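Local coordinates for protein alpha-1,2-mannosidase (PDB 1HCU) that probably trims alpha-1,2-linked mannose residues from high-mannose N-glycans as a calcium-dependent family 47 glycoside hydrolase, at residues S305-S310 / P386-R391. Residues are numbered along the deposited sequence; the frame is centred on the assembly and turned at random.
Sequences SGHLAS and PYYILR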
loop_
_atom_site.group_PDB
_atom_site.type_symbol
_atom_site.label_atom_id
_atom_site.label_comp_id
_atom_site.label_asym_id
_atom_site.label_seq_id
_atom_site.Cartn_x
_atom_site.Cartn_y
_atom_site.Cartn_z
ATOM N N SER A 305 -16.063 -3.609 5.853
ATOM C CA SER A 305 -14.856 -2.988 5.337
ATOM C C SER A 305 -13.752 -3.023 6.390
ATOM O O SER A 305 -13.900 -3.659 7.429
ATOM C CB SER A 305 -15.165 -1.553 4.906
ATOM O OG SER A 305 -14.181 -1.047 4.027
ATOM N N GLY A 306 -12.639 -2.348 6.132
ATOM C CA GLY A 306 -11.556 -2.371 7.098
ATOM C C GLY A 306 -10.466 -1.394 6.750
ATOM O O GLY A 306 -10.594 -0.616 5.811
ATOM N N HIS A 307 -9.371 -1.458 7.496
ATOM C CA HIS A 307 -8.252 -0.550 7.294
ATOM C C HIS A 307 -7.613 -0.614 5.900
ATOM O O HIS A 307 -7.096 0.391 5.413
ATOM C CB HIS A 307 -7.207 -0.805 8.376
ATOM C CG HIS A 307 -6.310 0.360 8.635
ATOM N ND1 HIS A 307 -5.434 0.849 7.690
ATOM C CD2 HIS A 307 -6.141 1.126 9.739
ATOM C CE1 HIS A 307 -4.760 1.864 8.202
ATOM N NE2 HIS A 307 -5.169 2.052 9.443
ATOM N N LEU A 308 -7.644 -1.775 5.251
ATOM C CA LEU A 308 -7.043 -1.888 3.914
ATOM C C LEU A 308 -7.779 -1.014 2.906
ATOM O O LEU A 308 -7.153 -0.336 2.089
ATOM C CB LEU A 308 -7.045 -3.348 3.421
ATOM C CG LEU A 308 -6.093 -4.344 4.096
ATOM C CD1 LEU A 308 -6.315 -5.741 3.519
ATOM C CD2 LEU A 308 -4.645 -3.905 3.888
ATOM N N ALA A 309 -9.108 -1.020 2.973
ATOM C CA ALA A 309 -9.910 -0.222 2.044
ATOM C C ALA A 309 -9.805 1.283 2.281
ATOM O O ALA A 309 -10.254 2.069 1.450
ATOM C CB ALA A 309 -11.367 -0.646 2.112
ATOM N N SER A 310 -9.211 1.695 3.397
ATOM C CA SER A 310 -9.123 3.122 3.664
ATOM C C SER A 310 -8.156 3.852 2.729
ATOM O O SER A 310 -8.085 5.079 2.746
ATOM C CB SER A 310 -8.738 3.381 5.125
ATOM O OG SER A 310 -7.407 2.984 5.386
ATOM N N PRO A 386 -10.490 -6.064 15.923
ATOM C CA PRO A 386 -9.906 -5.049 16.808
ATOM C C PRO A 386 -8.435 -4.680 16.717
ATOM O O PRO A 386 -8.060 -3.567 17.090
ATOM C CB PRO A 386 -10.272 -5.569 18.198
ATOM C CG PRO A 386 -10.176 -7.056 18.017
ATOM C CD PRO A 386 -10.848 -7.282 16.681
ATOM N N TYR A 387 -7.593 -5.582 16.231
ATOM C CA TYR A 387 -6.173 -5.261 16.182
ATOM C C TYR A 387 -5.748 -4.207 15.167
ATOM O O TYR A 387 -6.501 -3.832 14.262
ATOM C CB TYR A 387 -5.343 -6.533 15.977
ATOM C CG TYR A 387 -5.755 -7.367 14.791
ATOM C CD1 TYR A 387 -6.778 -8.316 14.894
ATOM C CD2 TYR A 387 -5.131 -7.201 13.558
ATOM C CE1 TYR A 387 -7.168 -9.080 13.785
ATOM C CE2 TYR A 387 -5.513 -7.955 12.448
ATOM C CZ TYR A 387 -6.528 -8.884 12.570
ATOM O OH TYR A 387 -6.908 -9.597 11.464
ATOM N N TYR A 388 -4.525 -3.723 15.360
ATOM C CA TYR A 388 -3.888 -2.734 14.499
ATOM C C TYR A 388 -2.410 -3.138 14.383
ATOM O O TYR A 388 -1.715 -3.302 15.395
ATOM C CB TYR A 388 -3.988 -1.324 15.102
ATOM C CG TYR A 388 -3.231 -0.284 14.298
ATOM C CD1 TYR A 388 -3.646 0.080 13.014
ATOM C CD2 TYR A 388 -2.069 0.302 14.802
ATOM C CE1 TYR A 388 -2.920 0.996 12.256
ATOM C CE2 TYR A 388 -1.335 1.219 14.053
ATOM C CZ TYR A 388 -1.765 1.563 12.783
ATOM O OH TYR A 388 -1.042 2.475 12.043
ATOM N N ILE A 389 -1.930 -3.304 13.153
ATOM C CA ILE A 389 -0.545 -3.709 12.956
ATOM C C ILE A 389 0.303 -2.685 12.225
ATOM O O ILE A 389 1.116 -3.022 11.359
ATOM C CB ILE A 389 -0.452 -5.083 12.230
ATOM C CG1 ILE A 389 -0.977 -4.989 10.799
ATOM C CG2 ILE A 389 -1.277 -6.114 12.987
ATOM C CD1 ILE A 389 -0.819 -6.294 10.022
ATOM N N LEU A 390 0.101 -1.422 12.584
ATOM C CA LEU A 390 0.869 -0.320 12.018
ATOM C C LEU A 390 0.602 -0.037 10.534
ATOM O O LEU A 390 1.500 0.428 9.820
ATOM C CB LEU A 390 2.368 -0.593 12.260
ATOM C CG LEU A 390 2.767 -0.919 13.717
ATOM C CD1 LEU A 390 4.256 -1.211 13.840
ATOM C CD2 LEU A 390 2.401 0.278 14.612
ATOM N N ARG A 391 -0.622 -0.298 10.068
ATOM C CA ARG A 391 -0.954 -0.045 8.662
ATOM C C ARG A 391 -0.895 1.441 8.337
ATOM O O ARG A 391 -0.975 2.282 9.227
ATOM C CB ARG A 391 -2.326 -0.620 8.300
ATOM C CG ARG A 391 -2.311 -2.153 8.230
ATOM C CD ARG A 391 -3.566 -2.685 7.586
ATOM N NE ARG A 391 -3.702 -4.140 7.659
ATOM C CZ ARG A 391 -2.944 -5.025 7.010
ATOM N NH1 ARG A 391 -1.953 -4.627 6.215
ATOM N NH2 ARG A 391 -3.206 -6.321 7.135
#
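In the (alpha/alpha)7 barrel of family 47, beside the predicted catalytic acids Glu353 and Glu393, two connections that lead into barrel helices meet through His307 and Leu308 on one side and Tyr388 and Arg391 on the other. Residues 305-310 finish strand 300-306 and turn toward helix 312-323; residues 386-391 belong to the loop between strand 382-383 and helix 393-405. No hydrogen bond joins the two segments; side chains make the contact, through a CH-pi approach, an oblique ring pair and a methyl over a guanidinium. Arg391 lays its CB over one face of the His307 imidazole, a CH-pi contact with CB 3.8 Å from the ring centroid, and CB comes within 3.5 Å of His307 CE1. The imidazole reaches this position with CG anti to the backbone N (chi1 -157°). Tyr388 meets the same imidazole obliquely, the ring planes inclined at 43°, with His307 NE2 at the tyrosine's edge, near its plane, 3.8 Å from CE1. Outside the segments, NE2 is hydrogen-bonded to Tyr343 OH and ND1 weakly to Glu393, which probably limits the ring's rotation. Replacing His307 by alanine removes the ring, and is likely to leave Tyr343 OH without its NE2 partner and Arg391 CB without the face it lies on. From CG to NE the arginine chain is extended, carrying its guanidinium past the imidazole to a salt bridge from NE to Glu353, a predicted proton donor. Leu308 CD2 sits over one guanidinium face, 3.6 Å from Arg391 NH1, while Ile389 CD1 lies against the opposite face, so the flat group is sandwiched between two methyls. The backbone end of Arg391 is held too: Tyr388 OH donates to Arg391 O at 2.8 Å, in the carbonyl plane and on a lone pair.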